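Local coordinates for protein N-terminal acetyltransferase B complex subunit NAT3 (Candida albicans, PDB 5K04) that transfers an acetyl group, probably from acetyl-CoA, to protein N-termini as a subunit of the NatB acetyltransferase complex, at residues V103-T116 / I150-L163. Residues are numbered along the deposited sequence; the frame is centred on the assembly and turned at random.
Sequences VKDTLFIDLFVKVT and IDDSVDAFDMRKLL. Unlike the reference sequence in segment 150-163: Leu162 (reference Ser).
Leu111 and Met159 face each other in a hydrogen-bonded pair of the antiparallel strands 108-114 and 156-162, in the mixed sheet of the GNAT acetyltransferase fold. Strand 108-114 runs parallel to 70-80 on its other side, while 156-162 lies between it and 130-135. The sheet face carrying Ile109, Leu111, Val113 and Met159 is tightly packed: CD1 of Leu111 reaches CB of Met159 (3.7 Å), helix 118-126 covers both residues, and the side chain of Val113 lies about 4 Å from the bound coenzyme A. Near the end of strand 156-162, Leu163 tucks CD1 against Val103 and Ile109.

The opposite face is more polar; Phe108, Asp110 and Asp158 are buried on it, while Phe112 and in part Arg160 reach solvent. Arg160, extended from CG to NE, lays its guanidinium over one face of the Phe108 ring, planes 20° apart, with CZ of Arg160 3.4 Å from CZ of Phe108; Phe132 offers it a second cation-pi contact. OD2 of Asp110 comes within 2.7 Å of OD1 of Asp158, while OD1 of Asp110 is hydrogen-bonded to ND1 of His74.

Past the strand pairing, Val115 sets CG2 over the centre of the Phe157 ring, 3.8 Å from its centroid. The turn 151-154 here is largely solvent-exposed, but Lys114 anchors it. The chain of Lys114, bent at chi2 (-54°), brings NZ to the turn. There NZ of Lys114 hydrogen-bonds to Val154 O in the carbonyl plane (2.6 Å). A second hydrogen bond from NZ of Lys114 reaches Asp152 O from above its carbonyl plane (3.1 Å).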
ATOM      1  N   VAL B 103      30.504   3.364  -1.710  1.00 44.02           N
ATOM      2  CA  VAL B 103      30.609   4.706  -2.287  1.00 39.48           C
ATOM      3  C   VAL B 103      32.047   5.208  -2.248  1.00 44.97           C
ATOM      4  O   VAL B 103      32.534   5.806  -3.212  1.00 34.31           O
ATOM      5  CB  VAL B 103      29.676   5.681  -1.543  1.00 45.45           C
ATOM      6  CG1 VAL B 103      29.934   7.121  -1.978  1.00 37.36           C
ATOM      7  CG2 VAL B 103      28.215   5.309  -1.748  1.00 44.34           C
ATOM      8  N   LYS B 104      32.740   4.995  -1.119  1.00 53.48           N
ATOM      9  CA  LYS B 104      34.117   5.468  -0.977  1.00 48.43           C
ATOM     10  C   LYS B 104      35.033   4.873  -2.037  1.00 47.84           C
ATOM     11  O   LYS B 104      36.059   5.473  -2.379  1.00 44.19           O
ATOM     12  CB  LYS B 104      34.656   5.118   0.408  1.00 49.17           C
ATOM     13  CG  LYS B 104      34.085   5.927   1.569  1.00 49.24           C
ATOM     14  CD  LYS B 104      34.740   5.430   2.848  1.00 51.35           C
ATOM     15  CE  LYS B 104      34.199   6.098   4.083  1.00 60.58           C
ATOM     16  NZ  LYS B 104      34.804   5.477   5.291  1.00 70.58           N
ATOM     17  N   ASP B 105      34.697   3.686  -2.536  1.00 51.76           N
ATOM     18  CA  ASP B 105      35.467   3.013  -3.567  1.00 55.91           C
ATOM     19  C   ASP B 105      35.187   3.559  -4.952  1.00 59.32           C
ATOM     20  O   ASP B 105      35.832   3.120  -5.910  1.00 51.47           O
ATOM     21  CB  ASP B 105      35.170   1.513  -3.562  1.00 53.44           C
ATOM     22  CG  ASP B 105      35.681   0.816  -2.321  1.00 55.73           C
ATOM     23  OD1 ASP B 105      36.412   1.462  -1.535  1.00 56.14           O
ATOM     24  OD2 ASP B 105      35.342  -0.375  -2.130  1.00 52.73           O
ATOM     25  N   THR B 106      34.222   4.466  -5.088  1.00 55.44           N
ATOM     26  CA  THR B 106      34.018   5.143  -6.355  1.00 46.49           C
ATOM     27  C   THR B 106      34.760   6.472  -6.340  1.00 45.30           C
ATOM     28  O   THR B 106      35.312   6.895  -5.327  1.00 39.97           O
ATOM     29  CB  THR B 106      32.538   5.352  -6.641  1.00 42.42           C
ATOM     30  OG1 THR B 106      32.025   6.355  -5.762  1.00 31.86           O
ATOM     31  CG2 THR B 106      31.783   4.044  -6.468  1.00 38.85           C
ATOM     32  N   LEU B 107      34.791   7.116  -7.503  1.00 46.11           N
ATOM     33  CA  LEU B 107      35.629   8.283  -7.715  1.00 47.10           C
ATOM     34  C   LEU B 107      34.934   9.571  -7.293  1.00 49.83           C
ATOM     35  O   LEU B 107      35.573  10.468  -6.724  1.00 40.37           O
ATOM     36  CB  LEU B 107      36.035   8.371  -9.187  1.00 51.36           C
ATOM     37  CG  LEU B 107      37.057   7.402  -9.790  1.00 66.54           C
ATOM     38  CD1 LEU B 107      37.426   7.899 -11.174  1.00 71.79           C
ATOM     39  CD2 LEU B 107      38.312   7.260  -8.917  1.00 62.65           C
ATOM     40  N   PHE B 108      33.638   9.682  -7.580  1.00 51.38           N
ATOM     41  CA  PHE B 108      32.871  10.871  -7.248  1.00 49.51           C
ATOM     42  C   PHE B 108      31.415  10.483  -7.079  1.00 43.35           C
ATOM     43  O   PHE B 108      31.005   9.368  -7.410  1.00 27.35           O
ATOM     44  CB  PHE B 108      33.019  11.956  -8.321  1.00 50.84           C
ATOM     45  CG  PHE B 108      32.559  11.533  -9.687  1.00 46.46           C
ATOM     46  CD1 PHE B 108      31.231  11.683 -10.063  1.00 42.75           C
ATOM     47  CD2 PHE B 108      33.458  10.990 -10.598  1.00 50.16           C
ATOM     48  CE1 PHE B 108      30.800  11.291 -11.324  1.00 42.96           C
ATOM     49  CE2 PHE B 108      33.037  10.597 -11.866  1.00 47.43           C
ATOM     50  CZ  PHE B 108      31.702  10.750 -12.228  1.00 43.24           C
ATOM     51  N   ILE B 109      30.638  11.432  -6.556  1.00 51.16           N
ATOM     52  CA  ILE B 109      29.184  11.350  -6.523  1.00 44.24           C
ATOM     53  C   ILE B 109      28.644  12.417  -7.467  1.00 41.09           C
ATOM     54  O   ILE B 109      29.095  13.568  -7.438  1.00 26.91           O
ATOM     55  CB  ILE B 109      28.629  11.533  -5.101  1.00 47.94           C
ATOM     56  CG1 ILE B 109      29.419  10.682  -4.094  1.00 52.96           C
ATOM     57  CG2 ILE B 109      27.144  11.160  -5.061  1.00 39.16           C
ATOM     58  CD1 ILE B 109      28.929  10.807  -2.641  1.00 39.41           C
ATOM     59  N   ASP B 110      27.713  12.025  -8.331  1.00 44.88           N
ATOM     60  CA  ASP B 110      27.040  12.969  -9.207  1.00 40.82           C
ATOM     61  C   ASP B 110      25.527  12.878  -9.002  1.00 45.18           C
ATOM     62  O   ASP B 110      25.018  12.015  -8.272  1.00 24.69           O
ATOM     63  CB  ASP B 110      27.430  12.735 -10.676  1.00 45.16           C
ATOM     64  CG  ASP B 110      26.607  11.655 -11.348  1.00 43.95           C
ATOM     65  OD1 ASP B 110      26.267  10.651 -10.688  1.00 45.25           O
ATOM     66  OD2 ASP B 110      26.291  11.815 -12.544  1.00 45.75           O
ATOM     67  N   LEU B 111      24.817  13.776  -9.681  1.00 46.30           N
ATOM     68  CA  LEU B 111      23.384  13.956  -9.536  1.00 39.95           C
ATOM     69  C   LEU B 111      22.932  14.932 -10.603  1.00 41.52           C
ATOM     70  O   LEU B 111      23.726  15.704 -11.147  1.00 26.41           O
ATOM     71  CB  LEU B 111      23.013  14.495  -8.153  1.00 40.18           C
ATOM     72  CG  LEU B 111      23.716  15.823  -7.853  1.00 47.17           C
ATOM     73  CD1 LEU B 111      22.856  17.053  -8.192  1.00 41.64           C
ATOM     74  CD2 LEU B 111      24.181  15.884  -6.430  1.00 50.63           C
ATOM     75  N   PHE B 112      21.634  14.919 -10.857  1.00 45.48           N
ATOM     76  CA  PHE B 112      21.009  15.836 -11.794  1.00 40.57           C
ATOM     77  C   PHE B 112      20.102  16.774 -11.025  1.00 40.79           C
ATOM     78  O   PHE B 112      19.274  16.323 -10.231  1.00 36.04           O
ATOM     79  CB  PHE B 112      20.199  15.092 -12.853  1.00 41.33           C
ATOM     80  CG  PHE B 112      21.026  14.195 -13.743  1.00 46.83           C
ATOM     81  CD1 PHE B 112      22.185  14.656 -14.346  1.00 51.16           C
ATOM     82  CD2 PHE B 112      20.625  12.900 -13.989  1.00 43.52           C
ATOM     83  CE1 PHE B 112      22.929  13.847 -15.167  1.00 51.44           C
ATOM     84  CE2 PHE B 112      21.365  12.075 -14.817  1.00 52.06           C
ATOM     85  CZ  PHE B 112      22.526  12.554 -15.405  1.00 57.32           C
ATOM     86  N   VAL B 113      20.266  18.072 -11.265  1.00 46.43           N
ATOM     87  CA  VAL B 113      19.358  19.107 -10.787  1.00 50.00           C
ATOM     88  C   VAL B 113      18.878  19.892 -11.998  1.00 47.00           C
ATOM     89  O   VAL B 113      19.680  20.253 -12.869  1.00 42.55           O
ATOM     90  CB  VAL B 113      20.036  20.038  -9.754  1.00 58.63           C
ATOM     91  CG1 VAL B 113      19.165  21.225  -9.447  1.00 56.33           C
ATOM     92  CG2 VAL B 113      20.280  19.287  -8.470  1.00 64.70           C
ATOM     93  N   LYS B 114      17.574  20.139 -12.069  1.00 47.34           N
ATOM     94  CA  LYS B 114      17.054  20.936 -13.169  1.00 51.83           C
ATOM     95  C   LYS B 114      17.638  22.341 -13.108  1.00 50.75           C
ATOM     96  O   LYS B 114      17.918  22.875 -12.033  1.00 41.93           O
ATOM     97  CB  LYS B 114      15.526  20.986 -13.136  1.00 53.21           C
ATOM     98  CG  LYS B 114      14.835  19.650 -13.440  1.00 57.69           C
ATOM     99  CD  LYS B 114      15.311  19.077 -14.771  1.00 62.49           C
ATOM    100  CE  LYS B 114      14.478  17.884 -15.211  1.00 64.35           C
ATOM    101  NZ  LYS B 114      15.075  17.243 -16.423  1.00 70.02           N
ATOM    102  N   VAL B 115      17.841  22.927 -14.290  1.00 58.43           N
ATOM    103  CA  VAL B 115      18.471  24.241 -14.428  1.00 54.20           C
ATOM    104  C   VAL B 115      17.677  25.322 -13.696  1.00 54.47           C
ATOM    105  O   VAL B 115      18.244  26.321 -13.233  1.00 48.42           O
ATOM    106  CB  VAL B 115      18.641  24.549 -15.935  1.00 60.39           C
ATOM    107  CG1 VAL B 115      18.769  26.036 -16.188  1.00 77.73           C
ATOM    108  CG2 VAL B 115      19.871  23.793 -16.499  1.00 52.20           C
ATOM    109  N   THR B 116      16.364  25.132 -13.559  1.00 53.08           N
ATOM    110  CA  THR B 116      15.486  26.078 -12.888  1.00 54.70           C
ATOM    111  C   THR B 116      15.443  25.877 -11.383  1.00 48.20           C
ATOM    112  O   THR B 116      14.831  26.682 -10.676  1.00 44.46           O
ATOM    113  CB  THR B 116      14.074  25.948 -13.445  1.00 53.56           C
ATOM    114  OG1 THR B 116      13.728  24.559 -13.518  1.00 45.36           O
ATOM    115  CG2 THR B 116      13.997  26.570 -14.830  1.00 54.95           C
ATOM    116  N   ILE B 150       7.499  16.033 -12.535  1.00 63.08           N
ATOM    117  CA  ILE B 150       8.554  16.904 -13.031  1.00 59.66           C
ATOM    118  C   ILE B 150       8.627  16.771 -14.544  1.00 62.02           C
ATOM    119  O   ILE B 150       8.538  15.664 -15.083  1.00 60.18           O
ATOM    120  CB  ILE B 150       9.905  16.571 -12.368  1.00 63.28           C
ATOM    121  CG1 ILE B 150       9.753  16.603 -10.838  1.00 67.62           C
ATOM    122  CG2 ILE B 150      10.964  17.567 -12.821  1.00 59.48           C
ATOM    123  CD1 ILE B 150      10.957  16.083 -10.057  1.00 65.56           C
ATOM    124  N   ASP B 151       8.754  17.912 -15.226  1.00 68.50           N
ATOM    125  CA  ASP B 151       9.022  17.968 -16.667  1.00 69.83           C
ATOM    126  C   ASP B 151      10.465  17.531 -16.910  1.00 67.38           C
ATOM    127  O   ASP B 151      11.404  18.296 -16.674  1.00 58.63           O
ATOM    128  CB  ASP B 151       8.778  19.384 -17.186  1.00 63.89           C
ATOM    129  CG  ASP B 151       8.745  19.472 -18.697  1.00 60.40           C
ATOM    130  OD1 ASP B 151       8.968  18.451 -19.380  1.00 62.00           O
ATOM    131  OD2 ASP B 151       8.479  20.580 -19.209  1.00 63.10           O
ATOM    132  N   ASP B 152      10.656  16.295 -17.378  1.00 75.00           N
ATOM    133  CA  ASP B 152      12.009  15.788 -17.611  1.00 81.12           C
ATOM    134  C   ASP B 152      12.657  16.360 -18.868  1.00 73.22           C
ATOM    135  O   ASP B 152      13.862  16.162 -19.062  1.00 70.12           O
ATOM    136  CB  ASP B 152      11.998  14.259 -17.689  1.00 91.29           C
ATOM    137  CG  ASP B 152      11.870  13.610 -16.328  1.00 96.98           C
ATOM    138  OD1 ASP B 152      12.172  14.288 -15.322  1.00 98.39           O
ATOM    139  OD2 ASP B 152      11.468  12.429 -16.261  1.00101.95           O
ATOM    140  N   SER B 153      11.891  17.055 -19.715  1.00 69.10           N
ATOM    141  CA  SER B 153      12.410  17.745 -20.889  1.00 67.22           C
ATOM    142  C   SER B 153      13.201  19.006 -20.550  1.00 71.47           C
ATOM    143  O   SER B 153      13.894  19.535 -21.427  1.00 71.80           O
ATOM    144  CB  SER B 153      11.259  18.113 -21.824  1.00 63.00           C
ATOM    145  OG  SER B 153      10.528  19.228 -21.336  1.00 58.54           O
ATOM    146  N   VAL B 154      13.120  19.499 -19.311  1.00 70.40           N
ATOM    147  CA  VAL B 154      13.924  20.649 -18.909  1.00 64.06           C
ATOM    148  C   VAL B 154      15.374  20.226 -18.720  1.00 59.70           C
ATOM    149  O   VAL B 154      15.671  19.169 -18.141  1.00 50.47           O
ATOM    150  CB  VAL B 154      13.370  21.285 -17.623  1.00 54.98           C
ATOM    151  CG1 VAL B 154      14.317  22.375 -17.109  1.00 48.25           C
ATOM    152  CG2 VAL B 154      11.969  21.839 -17.851  1.00 48.53           C
ATOM    153  N   ASP B 155      16.289  21.057 -19.218  1.00 61.51           N
ATOM    154  CA  ASP B 155      17.713  20.809 -19.065  1.00 60.73           C
ATOM    155  C   ASP B 155      18.075  20.622 -17.595  1.00 55.59           C
ATOM    156  O   ASP B 155      17.402  21.125 -16.689  1.00 36.19           O
ATOM    157  CB  ASP B 155      18.528  21.968 -19.647  1.00 61.90           C
ATOM    158  CG  ASP B 155      18.426  22.062 -21.159  1.00 60.08           C
ATOM    159  OD1 ASP B 155      17.538  21.401 -21.751  1.00 58.40           O
ATOM    160  OD2 ASP B 155      19.245  22.804 -21.747  1.00 50.71           O
ATOM    161  N   ALA B 156      19.167  19.903 -17.361  1.00 57.19           N
ATOM    162  CA  ALA B 156      19.653  19.681 -16.013  1.00 54.65           C
ATOM    163  C   ALA B 156      21.135  20.018 -15.917  1.00 48.26           C
ATOM    164  O   ALA B 156      21.858  20.090 -16.918  1.00 36.82           O
ATOM    165  CB  ALA B 156      19.421  18.239 -15.564  1.00 50.91           C
ATOM    166  N   PHE B 157      21.565  20.247 -14.683  1.00 52.71           N
ATOM    167  CA  PHE B 157      22.975  20.308 -14.342  1.00 50.66           C
ATOM    168  C   PHE B 157      23.372  18.972 -13.726  1.00 47.22           C
ATOM    169  O   PHE B 157      22.780  18.548 -12.728  1.00 36.64           O
ATOM    170  CB  PHE B 157      23.254  21.448 -13.364  1.00 46.04           C
ATOM    171  CG  PHE B 157      23.152  22.811 -13.966  1.00 50.35           C
ATOM    172  CD1 PHE B 157      23.754  23.092 -15.176  1.00 44.49           C
ATOM    173  CD2 PHE B 157      22.459  23.825 -13.310  1.00 52.98           C
ATOM    174  CE1 PHE B 157      23.671  24.359 -15.735  1.00 46.85           C
ATOM    175  CE2 PHE B 157      22.372  25.099 -13.869  1.00 52.63           C
ATOM    176  CZ  PHE B 157      22.979  25.367 -15.081  1.00 44.34           C
ATOM    177  N   ASP B 158      24.343  18.301 -14.339  1.00 53.15           N
ATOM    178  CA  ASP B 158      25.083  17.265 -13.637  1.00 44.98           C
ATOM    179  C   ASP B 158      26.055  17.941 -12.689  1.00 44.64           C
ATOM    180  O   ASP B 158      26.903  18.729 -13.122  1.00 30.56           O
ATOM    181  CB  ASP B 158      25.839  16.366 -14.609  1.00 48.68           C
ATOM    182  CG  ASP B 158      26.580  15.239 -13.906  1.00 47.71           C
ATOM    183  OD1 ASP B 158      25.909  14.276 -13.481  1.00 48.35           O
ATOM    184  OD2 ASP B 158      27.820  15.315 -13.767  1.00 42.38           O
ATOM    185  N   MET B 159      25.910  17.652 -11.397  1.00 54.92           N
ATOM    186  CA  MET B 159      26.759  18.188 -10.346  1.00 46.94           C
ATOM    187  C   MET B 159      27.586  17.051  -9.767  1.00 46.87           C
ATOM    188  O   MET B 159      27.081  15.942  -9.568  1.00 29.80           O
ATOM    189  CB  MET B 159      25.922  18.853  -9.241  1.00 45.91           C
ATOM    190  CG  MET B 159      25.009  19.977  -9.748  1.00 41.02           C
ATOM    191  SD  MET B 159      24.075  20.796  -8.485  1.00 27.55           S
ATOM    192  CE  MET B 159      25.405  21.658  -7.740  1.00 32.54           C
ATOM    193  N   ARG B 160      28.857  17.328  -9.497  1.00 49.10           N
ATOM    194  CA  ARG B 160      29.770  16.312  -9.011  1.00 46.79           C
ATOM    195  C   ARG B 160      30.462  16.758  -7.732  1.00 45.18           C
ATOM    196  O   ARG B 160      30.711  17.947  -7.517  1.00 31.03           O
ATOM    197  CB  ARG B 160      30.821  15.986 -10.049  1.00 45.05           C
ATOM    198  CG  ARG B 160      30.304  15.261 -11.239  1.00 47.86           C
ATOM    199  CD  ARG B 160      31.456  15.041 -12.186  1.00 53.48           C
ATOM    200  NE  ARG B 160      31.098  14.178 -13.301  1.00 54.28           N
ATOM    201  CZ  ARG B 160      31.996  13.568 -14.069  1.00 56.75           C
ATOM    202  NH1 ARG B 160      33.289  13.726 -13.827  1.00 60.33           N
ATOM    203  NH2 ARG B 160      31.600  12.800 -15.070  1.00 60.20           N
ATOM    204  N   LYS B 161      30.759  15.770  -6.881  1.00 47.67           N
ATOM    205  CA  LYS B 161      31.623  15.942  -5.715  1.00 45.15           C
ATOM    206  C   LYS B 161      32.694  14.860  -5.741  1.00 45.27           C
ATOM    207  O   LYS B 161      32.391  13.676  -5.549  1.00 35.04           O
ATOM    208  CB  LYS B 161      30.838  15.870  -4.410  1.00 45.25           C
ATOM    209  CG  LYS B 161      31.743  15.919  -3.183  1.00 46.37           C
ATOM    210  CD  LYS B 161      30.911  16.161  -1.930  1.00 51.17           C
ATOM    211  CE  LYS B 161      31.764  16.275  -0.668  1.00 47.90           C
ATOM    212  NZ  LYS B 161      30.887  16.182   0.544  1.00 46.66           N
ATOM    213  N   LEU B 162      33.938  15.266  -5.981  1.00 53.47           N
ATOM    214  CA  LEU B 162      35.050  14.329  -5.918  1.00 53.31           C
ATOM    215  C   LEU B 162      35.190  13.768  -4.515  1.00 48.67           C
ATOM    216  O   LEU B 162      35.036  14.481  -3.521  1.00 41.63           O
ATOM    217  CB  LEU B 162      36.354  15.006  -6.331  1.00 53.74           C
ATOM    218  CG  LEU B 162      36.700  14.907  -7.801  1.00 54.85           C
ATOM    219  CD1 LEU B 162      37.565  16.080  -8.174  1.00 63.25           C
ATOM    220  CD2 LEU B 162      37.441  13.602  -8.052  1.00 48.23           C
ATOM    221  N   LEU B 163      35.486  12.490  -4.449  1.00 50.87           N
ATOM    222  CA  LEU B 163      35.718  11.683  -3.275  1.00 53.06           C
ATOM    223  C   LEU B 163      37.212  11.539  -3.004  1.00 51.45           C
ATOM    224  O   LEU B 163      38.031  11.576  -3.928  1.00 41.13           O
ATOM    225  CB  LEU B 163      35.093  10.291  -3.450  1.00 57.62           C
ATOM    226  CG  LEU B 163      33.556  10.272  -3.446  1.00 57.97           C
ATOM    227  CD1 LEU B 163      32.992   8.903  -3.837  1.00 51.41           C
ATOM    228  CD2 LEU B 163      33.022  10.692  -2.082  1.00 61.53           C
TER